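Local structure of dihydropyrimidinase (3SFW) at residues D91-S96 with H102-T107; E110-K115 with Y120-M125; Q266-D271 with D298-A303; T347-E352 with G357-N362. The protein hydrolyses the cyclic amide bond of dihydropyrimidines, probably using the pair of zinc ions bound in its amidohydrolase barrel. All coordinates share one frame; numbering follows the deposited sequence.

In the fold
Contacts 1, 2 and 3 are buried; contact 4 is only partly so. Contacts 1 and 2 hold helix 101-112 against neighbouring strands 86-93 and 119-124. Their centres are 8 Å apart, and they meet through Thr95, Leu124 and Met125. Contacts 3 and 4 lie across the centre of the chain from them. Their own centres are 12 Å apart, and Trp301 packs on Leu349, Glu352 and Lys358. No direct hydrogen bond crosses any of the four contacts. Contact 1 rests on small side chains and a sulfur, contact 2 on a methyl over a ring. Contacts 3 and 4 add bridging waters, and both also touch the second subunit.

Contact 1. Residues D91-S96 with H102-T107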
loop_
_atom_site.group_PDB
_atom_site.type_symbol
_atom_site.label_atom_id
_atom_site.label_comp_id
_atom_site.label_asym_id
_atom_site.label_seq_id
_atom_site.Cartn_x
_atom_site.Cartn_y
_atom_site.Cartn_z
ATOM N N ASP A 91 12.605 -33.199 -1.338
ATOM C CA ASP A 91 12.044 -33.574 -0.035
ATOM C C ASP A 91 12.797 -32.882 1.111
ATOM O O ASP A 91 14.000 -32.642 1.018
ATOM C CB ASP A 91 12.192 -35.104 0.089
ATOM C CG ASP A 91 11.337 -35.688 1.195
ATOM O OD1 ASP A 91 11.838 -35.775 2.328
ATOM O OD2 ASP A 91 10.153 -36.040 0.897
ATOM N N PHE A 92 12.091 -32.569 2.202
ATOM C CA PHE A 92 12.732 -31.945 3.365
ATOM C C PHE A 92 13.465 -32.915 4.307
ATOM O O PHE A 92 12.833 -33.628 5.126
ATOM C CB PHE A 92 11.679 -31.119 4.140
ATOM C CG PHE A 92 11.238 -29.892 3.395
ATOM C CD1 PHE A 92 10.088 -29.897 2.605
ATOM C CD2 PHE A 92 11.966 -28.733 3.491
ATOM C CE1 PHE A 92 9.683 -28.784 1.924
ATOM C CE2 PHE A 92 11.583 -27.596 2.780
ATOM C CZ PHE A 92 10.441 -27.636 1.967
ATOM N N CYS A 93 14.785 -32.796 4.307
ATOM C CA CYS A 93 15.630 -33.511 5.278
ATOM C C CYS A 93 15.618 -32.767 6.619
ATOM O O CYS A 93 16.068 -31.595 6.735
ATOM C CB CYS A 93 17.049 -33.584 4.708
ATOM S SG CYS A 93 18.237 -34.272 5.900
ATOM N N LEU A 94 15.057 -33.410 7.643
ATOM C CA LEU A 94 14.915 -32.756 8.936
ATOM C C LEU A 94 16.165 -32.959 9.770
ATOM O O LEU A 94 16.834 -33.980 9.653
ATOM C CB LEU A 94 13.734 -33.336 9.689
ATOM C CG LEU A 94 12.426 -33.311 8.913
ATOM C CD1 LEU A 94 11.313 -33.862 9.859
ATOM C CD2 LEU A 94 12.069 -31.866 8.427
ATOM N N THR A 95 16.423 -32.008 10.651
ATOM C CA THR A 95 17.586 -32.088 11.555
ATOM C C THR A 95 17.136 -31.867 13.003
ATOM O O THR A 95 16.051 -31.358 13.262
ATOM C CB THR A 95 18.620 -31.011 11.210
ATOM O OG1 THR A 95 18.023 -29.700 11.342
ATOM C CG2 THR A 95 19.113 -31.195 9.798
ATOM N N SER A 96 17.979 -32.269 13.948
ATOM C CA SER A 96 17.723 -31.983 15.363
ATOM C C SER A 96 18.931 -31.262 15.966
ATOM O O SER A 96 20.056 -31.448 15.516
ATOM C CB SER A 96 17.403 -33.281 16.136
ATOM O OG SER A 96 18.425 -34.255 15.959
ATOM N N HIS A 102 25.332 -33.323 8.503
ATOM C CA HIS A 102 25.678 -34.389 7.587
ATOM C C HIS A 102 25.094 -35.727 7.989
ATOM O O HIS A 102 24.820 -36.540 7.133
ATOM C CB HIS A 102 27.209 -34.528 7.403
ATOM C CG HIS A 102 27.833 -33.423 6.571
ATOM N ND1 HIS A 102 28.180 -33.575 5.240
ATOM C CD2 HIS A 102 28.090 -32.127 6.877
ATOM C CE1 HIS A 102 28.707 -32.439 4.792
ATOM N NE2 HIS A 102 28.720 -31.568 5.787
ATOM N N SER A 103 24.905 -35.947 9.292
ATOM C CA SER A 103 24.283 -37.189 9.737
ATOM C C SER A 103 22.830 -37.238 9.289
ATOM O O SER A 103 22.348 -38.262 8.915
ATOM C CB SER A 103 24.405 -37.404 11.256
ATOM O OG SER A 103 23.756 -36.375 11.974
ATOM N N ALA A 104 22.153 -36.108 9.332
ATOM C CA ALA A 104 20.722 -36.085 8.914
ATOM C C ALA A 104 20.669 -36.347 7.412
ATOM O O ALA A 104 19.816 -37.115 6.928
ATOM C CB ALA A 104 20.098 -34.713 9.275
ATOM N N ILE A 105 21.577 -35.714 6.657
ATOM C CA ILE A 105 21.663 -35.968 5.213
ATOM C C ILE A 105 21.887 -37.451 4.870
ATOM O O ILE A 105 21.223 -38.030 3.976
ATOM C CB ILE A 105 22.772 -35.050 4.553
ATOM C CG1 ILE A 105 22.386 -33.575 4.760
ATOM C CG2 ILE A 105 23.033 -35.464 3.074
ATOM C CD1 ILE A 105 23.579 -32.572 4.501
ATOM N N ALA A 106 22.761 -38.110 5.630
ATOM C CA ALA A 106 22.969 -39.557 5.404
ATOM C C ALA A 106 21.701 -40.379 5.681
ATOM O O ALA A 106 21.360 -41.327 4.917
ATOM C CB ALA A 106 24.164 -40.059 6.274
ATOM N N THR A 107 20.991 -39.996 6.732
ATOM C CA THR A 107 19.718 -40.633 7.067
ATOM C C THR A 107 18.684 -40.512 5.950
ATOM O O THR A 107 18.025 -41.520 5.560
ATOM C CB THR A 107 19.165 -40.051 8.357
ATOM O OG1 THR A 107 20.070 -40.374 9.412
ATOM C CG2 THR A 107 17.767 -40.662 8.674
#
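Cys93 and Ala104 carry this contact between the end of strand 86-93 and the first turns of helix 101-112. No hydrogen bond crosses it. The apolar contacts come first. Cys93 SG lies 3.9 Å from Ala104 CB and 4.4 Å from Ile105 CG1. Thr95 CG2 meets Ala104 CB at 3.7 Å. The Ala104 methyl is therefore touched by both Cys93 and Thr95.

A second group of contacts involves backbone atoms. With SG anti to the Cys93 backbone N (chi1 173°), the sulfur reaches the helix backbone, 3.4 Å from Ala104 O. In return, Ala104 CB stands 3.4 Å from Leu94 O. The fit is close because alanine adds only a methyl to the helix surface.

Thr95 OG1 bonds outside the two segments, to Met125 O, and is also linked to Ser127 OG. Its hydroxyl thus bonds to the chain just past strand 119-124, while its methyl packs on the helix. Asp91 OD1 accepts a bond from Trp108 NE1, further along the same helix. In a ring contact, Phe92 meets the zinc ligands His58 and His60.

The Leu94 side chain is about 8 Å from a zinc ion. The arrangement is the first half of a beta-alpha-beta unit in the TIM barrel of an amidohydrolase, next to its metal site.

Contact 2. Residues E110-K115 with Y120-M125; sequences EKARGK and YGFHLM
Segment 110-115 meets Tyr120 and Phe122 of strand 119-124 mainly through Ala112, in the last turn of helix 101-112. Glu110 faces away from the strand. Its carboxylate OE2 forms a salt bridge with Arg113 NH1 at 3.2 Å. The oxygen lies at the edge of the guanidinium group, in its plane, but the N-H...O angle is a bent 137°. Lys111 sends its amine away from the strand, to a salt bridge with Asp62.

Ala112 is the residue that packs. Its CB sits over one face of the Tyr120 ring, 3.8 Å from the centroid and displaced toward the rim. This is a CH-pi contact, and the nearest ring atom is Tyr120 CE2 at 3.5 Å from Ala112 CB. The same methyl approaches the edge of the Phe122 ring, with CB 4.3 Å from CZ. The chi1 of Tyr120 (54°) sets CG between its backbone N and carbonyl carbon, and the ring rises toward the helix. A serine here would probably strip the Ala112 methyl of its aromatic face and open a gap between helix end and strand.

Beyond Ala112 the chain leaves the helix. Arg113 CA comes within 4.3 Å of Tyr120 OH. Lys115 N bonds back to Ala112 O. Lys115 NZ donates to Glu110 O at 2.9 Å, tying the helix end to the turn.

Around this, Phe74 of helix 74-83 packs on Ala112 and Phe122, while Trp108 and His109 of helix 101-112 meet Phe122 edge-to-face. Strand 86-93 runs parallel beside strand 119-124.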
loop_
_atom_site.group_PDB
_atom_site.type_symbol
_atom_site.label_atom_id
_atom_site.label_comp_id
_atom_site.label_asym_id
_atom_site.label_seq_id
_atom_site.Cartn_x
_atom_site.Cartn_y
_atom_site.Cartn_z
ATOM N N GLU A 110 19.498 -42.676 2.989
ATOM C CA GLU A 110 19.152 -44.085 3.285
ATOM C C GLU A 110 17.615 -44.320 3.182
ATOM O O GLU A 110 17.201 -45.334 2.639
ATOM C CB GLU A 110 19.731 -44.531 4.633
ATOM C CG GLU A 110 19.406 -45.983 5.073
ATOM C CD GLU A 110 19.921 -47.060 4.106
ATOM O OE1 GLU A 110 19.416 -48.209 4.173
ATOM O OE2 GLU A 110 20.828 -46.775 3.288
ATOM N N LYS A 111 16.810 -43.274 3.429
ATOM C CA LYS A 111 15.361 -43.380 3.171
ATOM C C LYS A 111 15.085 -43.588 1.679
ATOM O O LYS A 111 14.135 -44.284 1.302
ATOM C CB LYS A 111 14.588 -42.127 3.655
ATOM C CG LYS A 111 14.584 -41.882 5.106
ATOM C CD LYS A 111 13.791 -40.560 5.403
ATOM C CE LYS A 111 13.812 -40.231 6.879
ATOM N NZ LYS A 111 13.062 -41.285 7.681
ATOM N N ALA A 112 15.848 -42.913 0.818
ATOM C CA ALA A 112 15.540 -42.922 -0.597
ATOM C C ALA A 112 16.252 -44.021 -1.412
ATOM O O ALA A 112 15.747 -44.487 -2.436
ATOM C CB ALA A 112 15.817 -41.540 -1.194
ATOM N N ARG A 113 17.415 -44.459 -0.946
ATOM C CA ARG A 113 18.304 -45.232 -1.827
ATOM C C ARG A 113 17.681 -46.610 -2.098
ATOM O O ARG A 113 17.168 -47.260 -1.194
ATOM C CB ARG A 113 19.690 -45.344 -1.181
ATOM C CG ARG A 113 20.632 -46.421 -1.761
ATOM C CD ARG A 113 21.918 -46.506 -0.909
ATOM N NE ARG A 113 22.677 -45.246 -0.918
ATOM C CZ ARG A 113 22.841 -44.428 0.130
ATOM N NH1 ARG A 113 22.298 -44.701 1.325
ATOM N NH2 ARG A 113 23.564 -43.319 -0.021
ATOM N N GLY A 114 17.562 -46.965 -3.371
ATOM C CA GLY A 114 17.007 -48.263 -3.729
ATOM C C GLY A 114 15.488 -48.306 -3.678
ATOM O O GLY A 114 14.871 -49.364 -3.889
ATOM N N LYS A 115 14.861 -47.162 -3.410
ATOM C CA LYS A 115 13.402 -47.151 -3.203
ATOM C C LYS A 115 12.677 -46.160 -4.148
ATOM O O LYS A 115 11.696 -46.498 -4.787
ATOM C CB LYS A 115 13.075 -46.853 -1.706
ATOM C CG LYS A 115 13.702 -47.845 -0.718
ATOM C CD LYS A 115 13.696 -47.359 0.754
ATOM C CE LYS A 115 15.148 -47.396 1.345
ATOM N NZ LYS A 115 15.266 -47.506 2.829
ATOM N N TYR A 120 15.101 -37.332 -7.240
ATOM C CA TYR A 120 14.808 -36.607 -5.987
ATOM C C TYR A 120 15.988 -35.745 -5.593
ATOM O O TYR A 120 17.161 -36.175 -5.702
ATOM C CB TYR A 120 14.455 -37.574 -4.832
ATOM C CG TYR A 120 15.512 -38.650 -4.587
ATOM C CD1 TYR A 120 15.545 -39.825 -5.372
ATOM C CD2 TYR A 120 16.470 -38.491 -3.551
ATOM C CE1 TYR A 120 16.595 -40.777 -5.218
ATOM C CE2 TYR A 120 17.491 -39.430 -3.379
ATOM C CZ TYR A 120 17.523 -40.584 -4.177
ATOM O OH TYR A 120 18.553 -41.499 -3.984
ATOM N N GLY A 121 15.684 -34.603 -4.985
ATOM C CA GLY A 121 16.700 -33.865 -4.295
ATOM C C GLY A 121 16.265 -33.713 -2.867
ATOM O O GLY A 121 15.149 -34.170 -2.485
ATOM N N PHE A 122 17.131 -33.096 -2.057
ATOM C CA PHE A 122 16.769 -32.749 -0.694
ATOM C C PHE A 122 16.925 -31.253 -0.444
ATOM O O PHE A 122 17.925 -30.650 -0.848
ATOM C CB PHE A 122 17.667 -33.492 0.329
ATOM C CG PHE A 122 17.549 -34.998 0.269
ATOM C CD1 PHE A 122 16.295 -35.633 0.126
ATOM C CD2 PHE A 122 18.698 -35.782 0.357
ATOM C CE1 PHE A 122 16.201 -36.973 -0.024
ATOM C CE2 PHE A 122 18.607 -37.180 0.204
ATOM C CZ PHE A 122 17.373 -37.773 0.056
ATOM N N HIS A 123 16.007 -30.690 0.367
ATOM C CA HIS A 123 16.289 -29.441 1.120
ATOM C C HIS A 123 16.827 -29.823 2.506
ATOM O O HIS A 123 16.591 -30.928 2.979
ATOM C CB HIS A 123 15.005 -28.602 1.344
ATOM C CG HIS A 123 14.099 -28.515 0.158
ATOM N ND1 HIS A 123 14.381 -27.742 -0.966
ATOM C CD2 HIS A 123 12.862 -29.040 -0.036
ATOM C CE1 HIS A 123 13.342 -27.807 -1.787
ATOM N NE2 HIS A 123 12.448 -28.652 -1.277
ATOM N N LEU A 124 17.388 -28.866 3.231
ATOM C CA LEU A 124 17.878 -29.180 4.615
ATOM C C LEU A 124 17.272 -28.228 5.633
ATOM O O LEU A 124 17.410 -26.997 5.505
ATOM C CB LEU A 124 19.409 -29.047 4.659
ATOM C CG LEU A 124 20.015 -29.405 6.024
ATOM C CD1 LEU A 124 19.820 -30.912 6.277
ATOM C CD2 LEU A 124 21.509 -29.076 5.944
ATOM N N MET A 125 16.604 -28.789 6.643
ATOM C CA MET A 125 16.105 -28.004 7.803
ATOM C C MET A 125 17.250 -27.444 8.641
ATOM O O MET A 125 18.205 -28.158 8.935
ATOM C CB MET A 125 15.239 -28.896 8.667
ATOM C CG MET A 125 14.881 -28.241 10.023
ATOM S SD MET A 125 13.897 -29.523 10.902
ATOM C CE MET A 125 14.013 -28.813 12.563
#

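Contact 3. Residues Q266-D271 with D298-A303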
loop_
_atom_site.group_PDB
_atom_site.type_symbol
_atom_site.label_atom_id
_atom_site.label_comp_id
_atom_site.label_asym_id
_atom_site.label_seq_id
_atom_site.Cartn_x
_atom_site.Cartn_y
_atom_site.Cartn_z
ATOM N N GLN A 266 -4.249 -27.599 -2.215
ATOM C CA GLN A 266 -5.254 -27.525 -1.104
ATOM C C GLN A 266 -5.705 -26.104 -0.795
ATOM O O GLN A 266 -6.869 -25.874 -0.452
ATOM C CB GLN A 266 -4.768 -28.256 0.172
ATOM C CG GLN A 266 -3.386 -27.775 0.771
ATOM C CD GLN A 266 -2.203 -28.461 0.068
ATOM O OE1 GLN A 266 -2.260 -28.738 -1.135
ATOM N NE2 GLN A 266 -1.131 -28.702 0.802
ATOM N N TYR A 267 -4.829 -25.126 -1.007
ATOM C CA TYR A 267 -5.208 -23.740 -0.691
ATOM C C TYR A 267 -5.924 -23.078 -1.858
ATOM O O TYR A 267 -6.537 -22.052 -1.683
ATOM C CB TYR A 267 -3.990 -22.916 -0.228
ATOM C CG TYR A 267 -3.289 -23.579 0.937
ATOM C CD1 TYR A 267 -1.993 -24.099 0.800
ATOM C CD2 TYR A 267 -3.948 -23.704 2.182
ATOM C CE1 TYR A 267 -1.356 -24.758 1.857
ATOM C CE2 TYR A 267 -3.310 -24.320 3.256
ATOM C CZ TYR A 267 -2.019 -24.846 3.095
ATOM O OH TYR A 267 -1.404 -25.449 4.186
ATOM N N LEU A 268 -5.826 -23.691 -3.047
ATOM C CA LEU A 268 -6.503 -23.204 -4.247
ATOM C C LEU A 268 -7.964 -23.651 -4.354
ATOM O O LEU A 268 -8.783 -22.913 -4.883
ATOM C CB LEU A 268 -5.728 -23.545 -5.545
ATOM C CG LEU A 268 -4.328 -22.898 -5.618
ATOM C CD1 LEU A 268 -3.515 -23.561 -6.806
ATOM C CD2 LEU A 268 -4.462 -21.371 -5.792
ATOM N N VAL A 269 -8.265 -24.858 -3.879
ATOM C CA VAL A 269 -9.509 -25.517 -4.212
ATOM C C VAL A 269 -10.273 -25.988 -2.968
ATOM O O VAL A 269 -11.415 -26.438 -3.107
ATOM C CB VAL A 269 -9.288 -26.710 -5.236
ATOM C CG1 VAL A 269 -8.625 -27.955 -4.579
ATOM C CG2 VAL A 269 -10.562 -27.140 -5.870
ATOM N N LEU A 270 -9.632 -25.936 -1.804
ATOM C CA LEU A 270 -10.298 -26.295 -0.536
ATOM C C LEU A 270 -10.352 -25.133 0.418
ATOM O O LEU A 270 -9.599 -24.177 0.274
ATOM C CB LEU A 270 -9.593 -27.475 0.161
ATOM C CG LEU A 270 -9.464 -28.783 -0.636
ATOM C CD1 LEU A 270 -8.635 -29.812 0.165
ATOM C CD2 LEU A 270 -10.833 -29.410 -0.937
ATOM N N ASP A 271 -11.369 -25.119 1.307
ATOM C CA ASP A 271 -11.551 -23.970 2.196
ATOM C C ASP A 271 -11.884 -24.411 3.621
ATOM O O ASP A 271 -12.100 -25.599 3.853
ATOM C CB ASP A 271 -12.598 -22.981 1.643
ATOM C CG ASP A 271 -14.014 -23.479 1.784
ATOM O OD1 ASP A 271 -14.576 -23.367 2.887
ATOM O OD2 ASP A 271 -14.544 -23.999 0.807
ATOM N N ASP A 298 -9.101 -17.051 -4.710
ATOM C CA ASP A 298 -8.934 -16.264 -5.948
ATOM C C ASP A 298 -7.749 -15.299 -5.900
ATOM O O ASP A 298 -7.160 -14.970 -6.955
ATOM C CB ASP A 298 -10.221 -15.560 -6.399
ATOM C CG ASP A 298 -11.133 -16.493 -7.238
ATOM O OD1 ASP A 298 -12.352 -16.242 -7.233
ATOM O OD2 ASP A 298 -10.651 -17.488 -7.872
ATOM N N VAL A 299 -7.434 -14.818 -4.700
ATOM C CA VAL A 299 -6.229 -14.000 -4.527
ATOM C C VAL A 299 -4.964 -14.837 -4.845
ATOM O O VAL A 299 -4.048 -14.350 -5.516
ATOM C CB VAL A 299 -6.154 -13.405 -3.122
ATOM C CG1 VAL A 299 -4.888 -12.473 -2.981
ATOM C CG2 VAL A 299 -7.431 -12.537 -2.807
ATOM N N LEU A 300 -4.928 -16.093 -4.390
ATOM C CA LEU A 300 -3.815 -17.014 -4.796
ATOM C C LEU A 300 -3.738 -17.257 -6.330
ATOM O O LEU A 300 -2.650 -17.192 -6.944
ATOM C CB LEU A 300 -3.926 -18.367 -4.068
ATOM C CG LEU A 300 -3.830 -18.267 -2.543
ATOM C CD1 LEU A 300 -4.185 -19.627 -1.953
ATOM C CD2 LEU A 300 -2.425 -17.833 -2.051
ATOM N N TRP A 301 -4.888 -17.489 -6.956
ATOM C CA TRP A 301 -4.908 -17.712 -8.390
ATOM C C TRP A 301 -4.430 -16.465 -9.104
ATOM O O TRP A 301 -3.632 -16.574 -10.027
ATOM C CB TRP A 301 -6.336 -18.037 -8.896
ATOM C CG TRP A 301 -6.795 -19.505 -8.659
ATOM C CD1 TRP A 301 -7.898 -19.928 -7.922
ATOM C CD2 TRP A 301 -6.236 -20.663 -9.238
ATOM N NE1 TRP A 301 -8.025 -21.300 -8.014
ATOM C CE2 TRP A 301 -7.005 -21.777 -8.808
ATOM C CE3 TRP A 301 -5.144 -20.889 -10.104
ATOM C CZ2 TRP A 301 -6.738 -23.065 -9.237
ATOM C CZ3 TRP A 301 -4.860 -22.179 -10.474
ATOM C CH2 TRP A 301 -5.660 -23.246 -10.070
ATOM N N SER A 302 -4.909 -15.302 -8.666
ATOM C CA SER A 302 -4.445 -14.001 -9.246
ATOM C C SER A 302 -2.928 -13.863 -9.127
ATOM O O SER A 302 -2.265 -13.341 -10.018
ATOM C CB SER A 302 -5.089 -12.829 -8.502
ATOM O OG SER A 302 -6.438 -12.693 -8.869
ATOM N N ALA A 303 -2.388 -14.270 -7.980
ATOM C CA ALA A 303 -0.964 -14.081 -7.720
ATOM C C ALA A 303 -0.160 -14.995 -8.643
ATOM O O ALA A 303 0.912 -14.618 -9.122
ATOM C CB ALA A 303 -0.647 -14.402 -6.209
HETATM O O HOH W 1 -10.580 -22.034 -6.717
#
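This is buried apolar helix-to-helix packing, with Leu268 of helix 265-269 set against Leu300 and Trp301 of helix 295-305. Both helices belong to the connection between the parallel strands 258-263 and 311-312 in the amidohydrolase TIM barrel. The contact thus lies within one beta-alpha-beta crossover. The Tyr267 side chain is about 7 Å from a zinc ion, and its OH bonds to Pro289 O.

Leu268 makes most of the contact. Its CD2 stands over the centre of the Trp301 five-membered ring, 3.9 Å from the centroid and 10° off the normal, a CH-pi contact. The other branch, CD1, lies over the six-membered ring, 3.9 Å from Trp301 CH2. Leu268 CD2 also presses on Leu300 CB at 3.5 Å. One leucine thus covers a face of the indole and the root of its neighbour.

Leu300 reaches back along Tyr267. Its CD1 is 3.7 Å from Tyr267 CB and 3.4 Å from Tyr267 O. The Trp301 CG, anti to its carbonyl carbon (chi1 -79°), brings the indole round to Leu268. The same indole also packs on Leu349 and Glu352 of helix 345-354. An alanine in place of Trp301 would probably leave both Leu268 methyls without their aromatic face and the bridging water without its N-H donor.

That water lies at the indole edge, in the ring plane. It accepts from Trp301 NE1 at 3.0 Å and sits 2.7 Å from Leu268 O, to which it can donate.

Contact 4. Residues T347-E352 with G357-N362; sequences TILFSE and GKISLN
Phe350 and Leu361 both place CG anti to the backbone N, with chi1 of 176° and -179°. These torsions bring the two side chains together, and Leu361 CD1 meets the edge of the Phe350 ring, near its plane. The nearest ring atom, Phe350 CE1, is 4.1 Å from that methyl. Ile359 has CG1 between its backbone N and carbonyl carbon (chi1 46°). Its chain then extends to put CD1 4.3 Å from Leu349 CD1 and 4.1 Å from Leu349 O. These contacts are loose van der Waals touches.

Lys358 is stretched out beyond CG and runs past the carbonyl of Glu352, in the last turn of helix 345-354. Its CD is 3.7 Å from Glu352 O. The amine does not pair directly with the Glu352 carboxylate, since NZ and OE1 are 5.0 Å apart. A water lies between them. It sits 2.9 Å from Glu352 O and 2.8 Å from Glu352 OE1, and it is also close to Lys358 NZ, where the modelled length is too short to trust. Glu352 OE1 has a salt bridge to Lys356 as well.

The chain reverses here through a Schellman motif that ends helix 345-354. Gly357, with positive phi, is its C-prime residue. Ser360 then N-caps helix 361-376. Gly357 O and Ser360 OG also bond to Arg460 and Pro461 of the second subunit.

The contact joins two consecutive helices, 345-354 and 361-376, across the short connection between them. It is partly buried, with segment 357-362 touching the second subunit. Trp301 and Leu304 of helix 295-305 cover one flank, Phe364 of helix 361-376 packs on Leu349, Phe350 and Ile359, and Phe396 of strand 393-403 meets Phe350 edge-to-face.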
loop_
_atom_site.group_PDB
_atom_site.type_symbol
_atom_site.label_atom_id
_atom_site.label_comp_id
_atom_site.label_asym_id
_atom_site.label_seq_id
_atom_site.Cartn_x
_atom_site.Cartn_y
_atom_site.Cartn_z
ATOM N N THR A 347 -2.926 -32.448 -12.104
ATOM C CA THR A 347 -4.286 -32.465 -12.696
ATOM C C THR A 347 -5.195 -31.360 -12.152
ATOM O O THR A 347 -5.903 -30.696 -12.929
ATOM C CB THR A 347 -5.004 -33.823 -12.547
ATOM O OG1 THR A 347 -4.261 -34.818 -13.266
ATOM C CG2 THR A 347 -6.415 -33.727 -13.206
ATOM N N ILE A 348 -5.106 -31.088 -10.859
ATOM C CA ILE A 348 -5.894 -29.998 -10.273
ATOM C C ILE A 348 -5.500 -28.646 -10.865
ATOM O O ILE A 348 -6.362 -27.837 -11.200
ATOM C CB ILE A 348 -5.801 -29.996 -8.750
ATOM C CG1 ILE A 348 -6.536 -31.257 -8.228
ATOM C CG2 ILE A 348 -6.387 -28.722 -8.145
ATOM C CD1 ILE A 348 -6.429 -31.419 -6.715
ATOM N N LEU A 349 -4.213 -28.401 -10.982
ATOM C CA LEU A 349 -3.750 -27.135 -11.564
ATOM C C LEU A 349 -4.207 -27.003 -13.029
ATOM O O LEU A 349 -4.611 -25.941 -13.460
ATOM C CB LEU A 349 -2.214 -26.974 -11.429
ATOM C CG LEU A 349 -1.782 -26.249 -10.098
ATOM C CD1 LEU A 349 -2.084 -24.788 -10.161
ATOM C CD2 LEU A 349 -2.458 -26.779 -8.853
ATOM N N PHE A 350 -4.196 -28.101 -13.763
ATOM C CA PHE A 350 -4.675 -28.033 -15.163
ATOM C C PHE A 350 -6.195 -27.796 -15.153
ATOM O O PHE A 350 -6.721 -26.934 -15.869
ATOM C CB PHE A 350 -4.359 -29.333 -15.901
ATOM C CG PHE A 350 -4.918 -29.357 -17.306
ATOM C CD1 PHE A 350 -4.307 -28.618 -18.333
ATOM C CD2 PHE A 350 -6.095 -30.026 -17.572
ATOM C CE1 PHE A 350 -4.859 -28.601 -19.629
ATOM C CE2 PHE A 350 -6.661 -30.009 -18.868
ATOM C CZ PHE A 350 -6.047 -29.280 -19.882
ATOM N N SER A 351 -6.911 -28.608 -14.397
ATOM C CA SER A 351 -8.368 -28.626 -14.527
ATOM C C SER A 351 -9.021 -27.393 -13.883
ATOM O O SER A 351 -9.998 -26.843 -14.408
ATOM C CB SER A 351 -8.925 -29.913 -13.911
ATOM O OG SER A 351 -10.310 -30.068 -14.232
ATOM N N GLU A 352 -8.538 -26.982 -12.709
ATOM C CA GLU A 352 -9.134 -25.827 -12.062
ATOM C C GLU A 352 -8.460 -24.559 -12.516
ATOM O O GLU A 352 -8.990 -23.461 -12.279
ATOM C CB GLU A 352 -9.023 -25.952 -10.547
ATOM C CG GLU A 352 -10.010 -26.994 -10.012
ATOM C CD GLU A 352 -11.461 -26.572 -10.240
ATOM O OE1 GLU A 352 -11.820 -25.423 -9.887
ATOM O OE2 GLU A 352 -12.252 -27.398 -10.754
ATOM N N GLY A 357 -9.331 -20.726 -17.134
ATOM C CA GLY A 357 -8.758 -19.453 -17.543
ATOM C C GLY A 357 -8.072 -18.690 -16.430
ATOM O O GLY A 357 -7.781 -17.483 -16.564
ATOM N N LYS A 358 -7.771 -19.372 -15.321
ATOM C CA LYS A 358 -7.057 -18.694 -14.235
ATOM C C LYS A 358 -5.584 -18.516 -14.466
ATOM O O LYS A 358 -5.007 -17.538 -13.992
ATOM C CB LYS A 358 -7.294 -19.399 -12.905
ATOM C CG LYS A 358 -8.804 -19.446 -12.644
ATOM C CD LYS A 358 -9.194 -19.917 -11.286
ATOM C CE LYS A 358 -10.740 -19.903 -11.148
ATOM N NZ LYS A 358 -11.181 -20.469 -9.815
ATOM N N ILE A 359 -4.983 -19.454 -15.185
ATOM C CA ILE A 359 -3.590 -19.336 -15.609
ATOM C C ILE A 359 -3.560 -19.869 -17.043
ATOM O O ILE A 359 -4.436 -20.650 -17.399
ATOM C CB ILE A 359 -2.640 -20.219 -14.752
ATOM C CG1 ILE A 359 -3.226 -21.638 -14.571
ATOM C CG2 ILE A 359 -2.425 -19.618 -13.320
ATOM C CD1 ILE A 359 -2.187 -22.609 -13.838
ATOM N N SER A 360 -2.506 -19.557 -17.817
ATOM C CA SER A 360 -2.377 -20.138 -19.166
ATOM C C SER A 360 -1.759 -21.546 -19.128
ATOM O O SER A 360 -1.174 -21.946 -18.123
ATOM C CB SER A 360 -1.554 -19.254 -20.092
ATOM O OG SER A 360 -0.200 -19.238 -19.718
ATOM N N LEU A 361 -1.870 -22.285 -20.232
ATOM C CA LEU A 361 -1.262 -23.613 -20.283
ATOM C C LEU A 361 0.265 -23.473 -20.148
ATOM O O LEU A 361 0.909 -24.290 -19.493
ATOM C CB LEU A 361 -1.618 -24.320 -21.603
ATOM C CG LEU A 361 -1.058 -25.728 -21.766
ATOM C CD1 LEU A 361 -1.437 -26.600 -20.587
ATOM C CD2 LEU A 361 -1.589 -26.341 -23.048
ATOM N N ASN A 362 0.864 -22.404 -20.730
ATOM C CA ASN A 362 2.319 -22.234 -20.570
ATOM C C ASN A 362 2.669 -21.893 -19.120
ATOM O O ASN A 362 3.649 -22.435 -18.563
ATOM C CB ASN A 362 2.886 -21.128 -21.493
ATOM C CG ASN A 362 2.773 -21.477 -22.964
ATOM O OD1 ASN A 362 3.372 -22.480 -23.464
ATOM N ND2 ASN A 362 1.960 -20.709 -23.667
HETATM O O HOH W 2 -10.612 -22.862 -9.945
#